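Local coordinates for methyl transferase from Methanosarcina acetivorans (Methanosarcina acetivorans, PDB 6MRO), which probably transfers methyl groups from S-adenosylmethionine to an acceptor substrate, and binds S-adenosyl-L-homocysteine and calcium ions, at residues D173-S178 against P182-A187; Y134-F139 against A156-T161; E5-T10 against G59-K64; I39-G44 against V81-G86. The protein carries 1 engineered substitution. All coordinates share one frame; numbering follows the deposited sequence.

Contact 1: D173-S178 against P182-A187; sequences DVIFDS and PGRRQA
Val174 to Asp177 and Arg184 to Ala187 pair as the two antiparallel arms of a beta hairpin, their short axes 4.5 Å apart with 144° between their N-to-C directions. Val174 with Ala187 and Phe176 with Arg185 are the hydrogen-bonded pairs, joined in both directions; Ile175 with Gln186 and Asp177 with Arg184 are the non-hydrogen-bonded ones. Toward the turn, Ser178 N donates to Gly183 O at 2.8 Å.

On one face the methyl of Ala187 is shared: its CB lies 3.8 Å from Val174 CG2, and the CB of Phe176 flanks it at a similar distance. With CG anti to the backbone N (chi1 -177°), the Phe176 ring leads away from the partner strand into the core, where it meets Phe139 edge-to-face. On the other face Ile175 CG2 rests 3.7 Å from Arg184 CB, and Asp177 runs alongside Arg184 without a salt bridge. Asp177 OD2 is instead hydrogen-bonded to His17 NE2.

A water donates to both Asp173 OD2 and Ala187 O, the latter at 2.7 Å, while Lys142 forms a salt bridge with the same carboxylate oxygen. Backbone bonds thus hold the hairpin together, leaving its aspartates to tie it to neighbouring loops.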
# COMPACT_ATOMS: atom_id res chain seq x y z
N ASP A 173 -9.91 1.87 -12.89
CA ASP A 173 -11.03 1.90 -11.95
C ASP A 173 -11.16 0.55 -11.28
O ASP A 173 -11.22 -0.49 -11.95
CB ASP A 173 -12.33 2.25 -12.68
CG ASP A 173 -12.37 3.69 -13.14
OD1 ASP A 173 -12.31 3.92 -14.37
OD2 ASP A 173 -12.48 4.59 -12.28
N VAL A 174 -11.19 0.55 -9.95
CA VAL A 174 -11.42 -0.67 -9.19
C VAL A 174 -12.35 -0.36 -8.02
O VAL A 174 -12.94 0.72 -7.94
CB VAL A 174 -10.10 -1.29 -8.70
CG1 VAL A 174 -9.23 -1.74 -9.88
CG2 VAL A 174 -9.35 -0.30 -7.80
N ILE A 175 -12.50 -1.31 -7.12
CA ILE A 175 -13.31 -1.17 -5.92
C ILE A 175 -12.40 -1.27 -4.71
O ILE A 175 -11.40 -1.99 -4.74
CB ILE A 175 -14.41 -2.26 -5.89
CG1 ILE A 175 -15.52 -1.91 -6.89
CG2 ILE A 175 -14.99 -2.41 -4.50
CD1 ILE A 175 -16.03 -0.51 -6.74
N PHE A 176 -12.71 -0.50 -3.67
CA PHE A 176 -12.00 -0.56 -2.39
C PHE A 176 -12.99 -1.08 -1.35
O PHE A 176 -14.05 -0.49 -1.16
CB PHE A 176 -11.45 0.81 -2.00
CG PHE A 176 -10.65 0.80 -0.72
CD1 PHE A 176 -9.27 0.75 -0.76
CD2 PHE A 176 -11.28 0.88 0.51
CE1 PHE A 176 -8.52 0.75 0.41
CE2 PHE A 176 -10.54 0.90 1.69
CZ PHE A 176 -9.16 0.82 1.63
N ASP A 177 -12.65 -2.20 -0.71
CA ASP A 177 -13.55 -2.74 0.31
C ASP A 177 -13.37 -1.96 1.60
O ASP A 177 -12.25 -1.64 1.99
CB ASP A 177 -13.29 -4.23 0.56
CG ASP A 177 -13.95 -5.13 -0.47
OD1 ASP A 177 -14.68 -4.60 -1.34
OD2 ASP A 177 -13.72 -6.36 -0.41
N SER A 178 -14.48 -1.68 2.26
CA SER A 178 -14.46 -0.85 3.45
C SER A 178 -15.44 -1.39 4.47
O SER A 178 -16.43 -2.06 4.14
CB SER A 178 -14.80 0.61 3.11
OG SER A 178 -14.98 1.42 4.26
N PRO A 182 -21.28 2.21 2.60
CA PRO A 182 -20.94 1.84 1.22
C PRO A 182 -19.66 1.02 1.26
O PRO A 182 -18.58 1.54 0.97
CB PRO A 182 -20.77 3.19 0.50
CG PRO A 182 -21.11 4.25 1.52
CD PRO A 182 -20.97 3.62 2.87
N GLY A 183 -19.79 -0.25 1.66
CA GLY A 183 -18.65 -1.13 1.84
C GLY A 183 -17.80 -1.32 0.60
O GLY A 183 -16.77 -1.98 0.67
N ARG A 184 -18.24 -0.76 -0.53
CA ARG A 184 -17.48 -0.77 -1.77
C ARG A 184 -17.40 0.68 -2.25
O ARG A 184 -18.42 1.30 -2.56
CB ARG A 184 -18.15 -1.67 -2.81
CG ARG A 184 -18.14 -3.15 -2.44
CD ARG A 184 -19.47 -3.78 -2.79
NE ARG A 184 -19.34 -5.18 -3.17
CZ ARG A 184 -20.14 -6.16 -2.75
NH1 ARG A 184 -21.14 -5.89 -1.92
NH2 ARG A 184 -19.94 -7.41 -3.17
N ARG A 185 -16.18 1.21 -2.26
CA ARG A 185 -15.91 2.59 -2.64
C ARG A 185 -15.20 2.60 -3.98
O ARG A 185 -14.35 1.74 -4.23
CB ARG A 185 -15.04 3.28 -1.59
CG ARG A 185 -15.67 3.41 -0.21
CD ARG A 185 -16.32 4.77 -0.02
NE ARG A 185 -15.57 5.84 -0.68
CZ ARG A 185 -14.88 6.78 -0.03
NH1 ARG A 185 -14.24 7.72 -0.71
NH2 ARG A 185 -14.84 6.78 1.30
N GLN A 186 -15.55 3.56 -4.84
CA GLN A 186 -14.86 3.68 -6.12
C GLN A 186 -13.40 4.05 -5.89
O GLN A 186 -13.07 4.92 -5.08
CB GLN A 186 -15.52 4.75 -7.00
CG GLN A 186 -16.83 4.30 -7.63
CD GLN A 186 -17.36 5.31 -8.60
OE1 GLN A 186 -16.92 6.46 -8.61
NE2 GLN A 186 -18.30 4.89 -9.45
N ALA A 187 -12.52 3.39 -6.63
CA ALA A 187 -11.10 3.46 -6.33
C ALA A 187 -10.30 3.44 -7.63
O ALA A 187 -10.81 3.12 -8.70
CB ALA A 187 -10.68 2.30 -5.41
O HOH W 1 -12.87 4.61 -9.69

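Contact 2: Y134-F139 against A156-T161; sequences YFMLCF and AEIEST. With CA (calcium ion), chain D.
Ile158 reaches across from helix 155-162 to Met136 and Cys138 on strand 132-139, a helix-on-sheet contact in the Rossmann-like fold of the S-adenosylmethionine-dependent methyltransferases. Strand 132-139 is an inner strand of the mixed sheet, parallel to strand 100-106 and antiparallel to strand 184-193.

The contact between the two segments is wholly apolar and small. Ile158 CD1 meets Cys138 SG at 3.8 Å, and Met136 CE lies 4.2 Å from Ile158 CG1. CD1 stands anti to CA in Ile158 (chi2 172°), which extends the longer branch straight toward the strand. Met136 and Cys138 share this side of the sheet; Phe135 and Leu137 point to the other, where Phe22 of helix 20-27 packs on both. Tyr188 and Ile171 also touch Ile158, so strands 184-193 and 167-177 extend the apolar floor under the helix.

Metal bonds occupy the flank of the helix. Glu157 chelates a calcium ion through both carboxylate oxygens, OE1 at 2.6 Å and OE2 at 2.8 Å from the metal. Two waters, Asp141, Glu146 and the backbone O of Arg152 also bind it. The NH of Ser154 donates to Glu157 OE2, a second hold that would restrict rotation of the carboxylate.

Hydrogen bonds lie within the helix. Glu157 O accepts twice from Thr161: OG1 at 2.8 Å and N at 3.0 Å, approaching from opposite faces of the carbonyl plane.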
# COMPACT_ATOMS: atom_id res chain seq x y z
N TYR A 134 5.39 -1.01 -8.62
CA TYR A 134 4.67 -0.31 -7.57
C TYR A 134 3.19 -0.40 -7.89
O TYR A 134 2.76 0.02 -8.99
CB TYR A 134 5.12 1.15 -7.48
CG TYR A 134 4.36 2.03 -6.49
CD1 TYR A 134 3.74 3.20 -6.91
CD2 TYR A 134 4.32 1.71 -5.13
CE1 TYR A 134 3.07 4.01 -6.03
CE2 TYR A 134 3.65 2.53 -4.21
CZ TYR A 134 3.03 3.68 -4.68
OH TYR A 134 2.39 4.50 -3.81
N PHE A 135 2.41 -0.96 -6.97
CA PHE A 135 0.96 -1.05 -7.07
C PHE A 135 0.34 -0.26 -5.93
O PHE A 135 0.64 -0.53 -4.75
CB PHE A 135 0.50 -2.51 -7.00
CG PHE A 135 1.02 -3.35 -8.12
CD1 PHE A 135 0.49 -3.22 -9.40
CD2 PHE A 135 2.03 -4.27 -7.90
CE1 PHE A 135 0.97 -3.98 -10.45
CE2 PHE A 135 2.50 -5.07 -8.95
CZ PHE A 135 1.98 -4.92 -10.22
N MET A 136 -0.51 0.70 -6.27
CA MET A 136 -1.07 1.60 -5.28
C MET A 136 -2.58 1.67 -5.46
O MET A 136 -3.07 1.85 -6.57
CB MET A 136 -0.45 2.99 -5.39
CG MET A 136 -0.92 3.98 -4.34
SD MET A 136 -2.44 4.86 -4.79
CE MET A 136 -1.77 5.97 -6.03
N LEU A 137 -3.30 1.55 -4.35
CA LEU A 137 -4.75 1.60 -4.34
C LEU A 137 -5.21 2.80 -3.53
O LEU A 137 -4.78 2.99 -2.39
CB LEU A 137 -5.30 0.29 -3.76
CG LEU A 137 -6.80 0.12 -3.51
CD1 LEU A 137 -7.51 -0.03 -4.83
CD2 LEU A 137 -7.01 -1.13 -2.62
N CYS A 138 -6.10 3.60 -4.12
CA CYS A 138 -6.60 4.79 -3.45
C CYS A 138 -8.03 5.07 -3.90
O CYS A 138 -8.50 4.56 -4.92
CB CYS A 138 -5.68 5.99 -3.71
SG CYS A 138 -5.57 6.45 -5.46
N PHE A 139 -8.73 5.88 -3.12
CA PHE A 139 -10.06 6.31 -3.51
C PHE A 139 -9.97 7.25 -4.71
O PHE A 139 -9.05 8.07 -4.79
CB PHE A 139 -10.77 7.01 -2.35
CG PHE A 139 -11.01 6.12 -1.17
CD1 PHE A 139 -11.71 4.93 -1.32
CD2 PHE A 139 -10.50 6.45 0.07
CE1 PHE A 139 -11.92 4.09 -0.23
CE2 PHE A 139 -10.72 5.62 1.16
CZ PHE A 139 -11.42 4.43 1.00
N ALA A 156 -5.07 12.71 -12.80
CA ALA A 156 -4.10 13.78 -13.00
C ALA A 156 -3.18 13.92 -11.80
O ALA A 156 -1.96 14.07 -11.94
CB ALA A 156 -4.83 15.10 -13.28
N GLU A 157 -3.75 13.88 -10.59
CA GLU A 157 -2.94 13.95 -9.39
C GLU A 157 -1.99 12.76 -9.29
O GLU A 157 -0.82 12.92 -8.94
CB GLU A 157 -3.84 14.04 -8.15
CG GLU A 157 -4.68 15.32 -8.13
CD GLU A 157 -5.92 15.24 -7.23
OE1 GLU A 157 -6.51 16.30 -6.93
OE2 GLU A 157 -6.30 14.13 -6.83
N ILE A 158 -2.48 11.56 -9.64
CA ILE A 158 -1.63 10.37 -9.62
C ILE A 158 -0.51 10.50 -10.64
O ILE A 158 0.67 10.26 -10.34
CB ILE A 158 -2.48 9.11 -9.85
CG1 ILE A 158 -3.40 8.88 -8.64
CG2 ILE A 158 -1.60 7.87 -10.07
CD1 ILE A 158 -4.42 7.78 -8.85
N GLU A 159 -0.87 10.93 -11.84
CA GLU A 159 0.09 11.10 -12.93
C GLU A 159 1.13 12.15 -12.57
O GLU A 159 2.33 11.94 -12.79
CB GLU A 159 -0.63 11.50 -14.22
CG GLU A 159 -1.35 10.35 -14.91
CD GLU A 159 -1.98 10.76 -16.23
OE1 GLU A 159 -1.24 10.84 -17.24
OE2 GLU A 159 -3.20 11.01 -16.25
N SER A 160 0.69 13.26 -12.00
CA SER A 160 1.60 14.34 -11.62
C SER A 160 2.56 13.89 -10.52
O SER A 160 3.74 14.27 -10.52
CB SER A 160 0.81 15.55 -11.15
OG SER A 160 1.70 16.59 -10.80
N THR A 161 2.08 13.06 -9.60
CA THR A 161 2.88 12.62 -8.46
C THR A 161 3.91 11.56 -8.85
O THR A 161 5.07 11.63 -8.43
CB THR A 161 1.97 12.07 -7.36
OG1 THR A 161 1.09 13.10 -6.91
CG2 THR A 161 2.79 11.54 -6.20
CA CA D . -8.21 15.31 -5.17
O HOH W 2 -9.79 15.49 -3.41
O HOH W 3 -6.41 15.10 -3.50

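Contact 3: E5-T10 against G59-K64; sequences EVYKGT and GIDLAK. With SAH (S-adenosyl-L-homocysteine), chain B.
Tyr7 meets Ala63 with its ring and, by way of the bound S-adenosyl-L-homocysteine, faces Asp61 with its hydroxyl. Ala63 CB comes in obliquely to the ring, 3.6 Å from Tyr7 CD1. The phenol then runs past it to the ribose, whose C3' lies at the ring edge, in the ring plane. Tyr7 OH donates to the ligand O3' at 2.6 Å.

Asp61 approaches the same sugar with its carboxylate spread across the diol. The ligand O3' donates to Asp61 OD2 at 2.5 Å and its O2' to Asp61 OD1 at 2.7 Å. Asp61 CG stands anti to the backbone N (chi1 -161°), which carries the carboxylate toward Tyr7 and the ribose. Two backbone NH groups hold it there: Ala63 N reaches Asp61 OD1 at 2.9 Å, nearly straight at 170° and on the anti lone pair, closing an Asx turn, while Gly42 N binds OD2. Next along the chain, Leu62 lays its side chain against the adenine, with CD1 3.4 Å from the ligand C5.

An acidic residue at the end of the second strand, here 56-61, gripping both ribose hydroxyls is a hallmark of Rossmann-fold methyltransferases. Here O3' sits in the middle of a relay: Trp13 NE1 donates to Tyr7 OH, Tyr7 OH to O3', and O3' to Asp61. Such a chain fixes the direction of each hydroxyl, and donation from Trp13 would be expected to polarise the phenol and strengthen its bond to the sugar.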
# COMPACT_ATOMS: atom_id res chain seq x y z
N GLU A 5 -3.58 5.62 17.91
CA GLU A 5 -4.95 5.90 18.34
C GLU A 5 -5.97 5.19 17.45
O GLU A 5 -6.95 4.62 17.94
CB GLU A 5 -5.22 7.41 18.35
CG GLU A 5 -4.57 8.16 19.49
CD GLU A 5 -4.91 7.57 20.84
OE1 GLU A 5 -6.11 7.35 21.10
OE2 GLU A 5 -3.99 7.35 21.65
N VAL A 6 -5.75 5.22 16.13
CA VAL A 6 -6.76 4.65 15.25
C VAL A 6 -6.82 3.14 15.35
O VAL A 6 -7.86 2.55 15.06
CB VAL A 6 -6.53 5.11 13.79
CG1 VAL A 6 -6.40 6.65 13.71
CG2 VAL A 6 -5.34 4.43 13.19
N TYR A 7 -5.75 2.48 15.80
CA TYR A 7 -5.79 1.03 15.94
C TYR A 7 -6.27 0.58 17.31
O TYR A 7 -6.21 -0.62 17.61
CB TYR A 7 -4.43 0.43 15.59
CG TYR A 7 -4.26 0.37 14.08
CD1 TYR A 7 -3.47 1.28 13.40
CD2 TYR A 7 -4.95 -0.57 13.32
CE1 TYR A 7 -3.33 1.25 12.02
CE2 TYR A 7 -4.83 -0.62 11.92
CZ TYR A 7 -4.02 0.30 11.28
OH TYR A 7 -3.90 0.24 9.90
N LYS A 8 -6.79 1.50 18.12
CA LYS A 8 -7.52 1.17 19.35
C LYS A 8 -8.97 0.81 18.98
O LYS A 8 -9.93 1.49 19.31
CB LYS A 8 -7.46 2.33 20.33
CG LYS A 8 -6.08 2.55 20.92
CD LYS A 8 -6.04 3.79 21.79
CE LYS A 8 -4.68 3.92 22.45
NZ LYS A 8 -4.64 4.99 23.47
N GLY A 9 -9.10 -0.31 18.28
CA GLY A 9 -10.36 -0.69 17.67
C GLY A 9 -10.13 -1.11 16.23
O GLY A 9 -9.03 -1.56 15.89
N THR A 10 -11.14 -0.96 15.38
CA THR A 10 -11.11 -1.47 14.01
C THR A 10 -11.47 -0.33 13.07
O THR A 10 -12.66 -0.05 12.86
CB THR A 10 -12.07 -2.63 13.84
OG1 THR A 10 -11.81 -3.63 14.85
CG2 THR A 10 -11.92 -3.25 12.47
N GLY A 59 6.47 -6.13 5.72
CA GLY A 59 5.46 -5.11 5.91
C GLY A 59 5.91 -4.08 6.92
O GLY A 59 6.44 -4.45 7.97
N ILE A 60 5.72 -2.80 6.63
CA ILE A 60 6.17 -1.72 7.50
C ILE A 60 4.98 -0.83 7.84
O ILE A 60 4.14 -0.52 6.99
CB ILE A 60 7.32 -0.92 6.85
CG1 ILE A 60 7.74 0.24 7.75
CG2 ILE A 60 6.94 -0.47 5.42
CD1 ILE A 60 9.02 0.87 7.33
N ASP A 61 4.88 -0.44 9.12
CA ASP A 61 3.80 0.43 9.54
C ASP A 61 4.25 1.19 10.78
O ASP A 61 5.03 0.67 11.57
CB ASP A 61 2.51 -0.36 9.82
CG ASP A 61 1.26 0.52 9.80
OD1 ASP A 61 1.05 1.31 10.75
OD2 ASP A 61 0.47 0.40 8.84
N LEU A 62 3.72 2.40 10.93
CA LEU A 62 4.04 3.23 12.10
C LEU A 62 3.44 2.69 13.39
O LEU A 62 4.01 2.89 14.47
CB LEU A 62 3.55 4.66 11.86
CG LEU A 62 4.42 5.63 11.09
CD1 LEU A 62 3.66 6.95 10.91
CD2 LEU A 62 5.74 5.86 11.84
N ALA A 63 2.32 2.00 13.31
CA ALA A 63 1.54 1.63 14.49
C ALA A 63 2.02 0.30 15.04
O ALA A 63 1.86 -0.73 14.39
CB ALA A 63 0.06 1.56 14.13
N LYS A 64 2.58 0.30 16.26
CA LYS A 64 3.02 -0.96 16.84
C LYS A 64 1.86 -1.92 17.04
O LYS A 64 2.02 -3.13 16.89
CB LYS A 64 3.74 -0.74 18.17
CG LYS A 64 4.81 0.33 18.14
CD LYS A 64 5.46 0.49 19.52
CE LYS A 64 4.41 0.72 20.60
NZ LYS A 64 3.63 1.98 20.39
N SAH B . -2.57 -1.16 4.21
CA SAH B . -3.44 -1.42 5.37
CB SAH B . -3.60 -0.16 6.21
CG SAH B . -4.03 1.07 5.41
SD SAH B . -4.40 2.51 6.44
C SAH B . -4.81 -1.92 4.94
O SAH B . -5.14 -1.94 3.75
OXT SAH B . -5.61 -2.31 5.81
C5' SAH B . -2.81 3.36 6.23
C4' SAH B . -1.70 2.78 7.11
O4' SAH B . -0.50 3.51 6.88
C3' SAH B . -1.97 2.81 8.61
O3' SAH B . -1.81 1.49 9.11
C2' SAH B . -0.93 3.79 9.15
O2' SAH B . -0.45 3.49 10.45
C1' SAH B . 0.18 3.67 8.11
N9 SAH B . 1.06 4.84 7.98
C8 SAH B . 0.70 6.17 7.88
N7 SAH B . 1.82 6.90 7.73
C5 SAH B . 2.88 6.05 7.70
C6 SAH B . 4.25 6.25 7.57
N6 SAH B . 4.75 7.47 7.44
N1 SAH B . 5.09 5.17 7.59
C2 SAH B . 4.58 3.89 7.73
N3 SAH B . 3.23 3.69 7.87
C4 SAH B . 2.40 4.76 7.84

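Contact 4: I39-G44 against V81-G86; sequences IGCGRG and VNFIVG. With SAH (S-adenosyl-L-homocysteine), chain B.
Cys41 and Gly44 close on the ring of Phe83, and this is the tight half of the contact. Cys41 SG comes in at the ring edge, 3.8 Å from Phe83 CD1; the line from SG to the ring centroid lies 76° off the ring normal, a sulfur-aromatic contact. The sulfur lies between the backbone N and the carbonyl carbon of its own residue (chi1 63°), turned toward the strand. Gly44 CA approaches the ring obliquely, 3.8 Å from Phe83 CZ, a closeness its lack of a side chain permits. Val81 CG1 sits over the centre of one ring face, 3.5 Å above the plane.

Toward solvent the strand gives the loop little: Ile84 points away from it, onto Ile60 and Phe95, Asn82 is exposed, and Val85, on the Phe83 side, is exposed too but rests on Ile67. Facing the pocket, the glycine-rich turn works through its backbone, with Gly40 O accepting from the amino N of S-adenosyl-L-homocysteine at 2.7 Å. Such a loop after the first strand is characteristic of Rossmann-like methyltransferases.

Gly44 occupies the N-cap position of helix 45-51. Strand 82-85 is the edge strand next to strand 56-61, and helix 64-76 packs against both partners, touching Cys41 through Ile67 and Phe83 through Ala70 and Lys71.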
# COMPACT_ATOMS: atom_id res chain seq x y z
N ILE A 39 3.92 -1.16 2.17
CA ILE A 39 4.18 0.07 2.93
C ILE A 39 2.88 0.52 3.59
O ILE A 39 1.83 0.59 2.94
CB ILE A 39 4.79 1.16 2.02
CG1 ILE A 39 3.97 1.41 0.77
CG2 ILE A 39 6.22 0.80 1.61
CD1 ILE A 39 4.51 2.61 -0.08
N GLY A 40 2.94 0.79 4.89
CA GLY A 40 1.73 1.07 5.64
C GLY A 40 0.83 -0.15 5.69
O GLY A 40 -0.36 -0.06 5.37
N CYS A 41 1.39 -1.28 6.10
CA CYS A 41 0.74 -2.57 5.93
C CYS A 41 -0.42 -2.81 6.90
O CYS A 41 -1.15 -3.79 6.71
CB CYS A 41 1.75 -3.70 6.06
SG CYS A 41 2.50 -3.77 7.73
N GLY A 42 -0.58 -1.99 7.93
CA GLY A 42 -1.68 -2.23 8.84
C GLY A 42 -1.61 -3.60 9.48
O GLY A 42 -0.52 -4.10 9.81
N ARG A 43 -2.77 -4.23 9.66
CA ARG A 43 -2.87 -5.53 10.32
C ARG A 43 -2.62 -6.70 9.37
O ARG A 43 -2.97 -7.84 9.71
CB ARG A 43 -4.23 -5.67 11.01
CG ARG A 43 -4.25 -4.94 12.32
CD ARG A 43 -5.63 -4.89 12.96
NE ARG A 43 -5.52 -4.46 14.35
CZ ARG A 43 -6.37 -3.63 14.95
NH1 ARG A 43 -6.19 -3.30 16.23
NH2 ARG A 43 -7.35 -3.06 14.24
N GLY A 44 -2.04 -6.45 8.19
CA GLY A 44 -1.29 -7.46 7.46
C GLY A 44 -2.02 -8.34 6.47
O GLY A 44 -1.41 -9.30 5.97
N VAL A 81 6.30 -13.74 7.47
CA VAL A 81 6.34 -12.39 6.98
C VAL A 81 7.22 -11.60 7.91
O VAL A 81 7.19 -11.84 9.07
CB VAL A 81 4.98 -11.69 6.95
CG1 VAL A 81 5.14 -10.28 6.44
CG2 VAL A 81 3.97 -12.42 6.14
N ASN A 82 7.99 -10.65 7.37
CA ASN A 82 8.86 -9.76 8.13
C ASN A 82 8.10 -8.46 8.41
O ASN A 82 8.12 -7.52 7.61
CB ASN A 82 10.15 -9.52 7.35
CG ASN A 82 11.13 -8.60 8.04
OD1 ASN A 82 11.32 -8.65 9.25
ND2 ASN A 82 11.78 -7.74 7.26
N PHE A 83 7.39 -8.41 9.54
CA PHE A 83 6.61 -7.23 9.92
C PHE A 83 7.46 -6.34 10.82
O PHE A 83 8.00 -6.80 11.84
CB PHE A 83 5.33 -7.63 10.65
CG PHE A 83 4.21 -8.07 9.74
CD1 PHE A 83 3.67 -7.20 8.80
CD2 PHE A 83 3.70 -9.36 9.84
CE1 PHE A 83 2.64 -7.61 7.97
CE2 PHE A 83 2.68 -9.77 9.02
CZ PHE A 83 2.15 -8.90 8.08
N ILE A 84 7.57 -5.06 10.47
CA ILE A 84 8.42 -4.15 11.24
C ILE A 84 7.70 -2.83 11.46
O ILE A 84 6.97 -2.35 10.59
CB ILE A 84 9.80 -3.93 10.58
CG1 ILE A 84 9.70 -3.23 9.24
CG2 ILE A 84 10.55 -5.25 10.43
CD1 ILE A 84 11.06 -3.02 8.59
N VAL A 85 7.91 -2.26 12.65
CA VAL A 85 7.45 -0.92 12.96
C VAL A 85 8.43 0.06 12.35
O VAL A 85 9.64 -0.05 12.58
CB VAL A 85 7.33 -0.72 14.48
CG1 VAL A 85 6.92 0.71 14.78
CG2 VAL A 85 6.33 -1.71 15.09
N GLY A 86 7.93 1.04 11.61
CA GLY A 86 8.83 1.96 10.94
C GLY A 86 8.07 3.00 10.15
O GLY A 86 6.86 2.90 9.92
N SAH B . -2.57 -1.16 4.21
CA SAH B . -3.44 -1.42 5.37
CB SAH B . -3.60 -0.16 6.21
CG SAH B . -4.03 1.07 5.41
SD SAH B . -4.40 2.51 6.44
C SAH B . -4.81 -1.92 4.94
O SAH B . -5.14 -1.94 3.75
OXT SAH B . -5.61 -2.31 5.81
C5' SAH B . -2.81 3.36 6.23
C4' SAH B . -1.70 2.78 7.11
O4' SAH B . -0.50 3.51 6.88
C3' SAH B . -1.97 2.81 8.61
O3' SAH B . -1.81 1.49 9.11
C2' SAH B . -0.93 3.79 9.15
O2' SAH B . -0.45 3.49 10.45
C1' SAH B . 0.18 3.67 8.11
N9 SAH B . 1.06 4.84 7.98
C8 SAH B . 0.70 6.17 7.88
N7 SAH B . 1.82 6.90 7.73
C5 SAH B . 2.88 6.05 7.70
C6 SAH B . 4.25 6.25 7.57
N6 SAH B . 4.75 7.47 7.44
N1 SAH B . 5.09 5.17 7.59
C2 SAH B . 4.58 3.89 7.73
N3 SAH B . 3.23 3.69 7.87
C4 SAH B . 2.40 4.76 7.84

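All four contacts reach one mixed sheet. Contacts 3 and 4 lie on the ligand side, their centres about 9 Å apart, and both touch S-adenosyl-L-homocysteine: contact 3 at its ribose and adenine, contact 4 at its amino group, through Gly40, and at its adenine, where Gly86 O lies 3.3 Å from the ligand C2. Gly9 O and Arg43 NH2, 2.8 Å apart, link them directly. Contacts 1 and 2 lie toward the other end, centres about 15 Å apart, and meet where Ala187 CB comes 3.2 Å from Cys138 O. Contact 2 carries a calcium ligand, whereas the Phe176 side chain of contact 1 comes within about 5 Å of the bound ligand. Tyr134 CE2 and Ile39 CD1, 4.2 Å apart, join contacts 2 and 4.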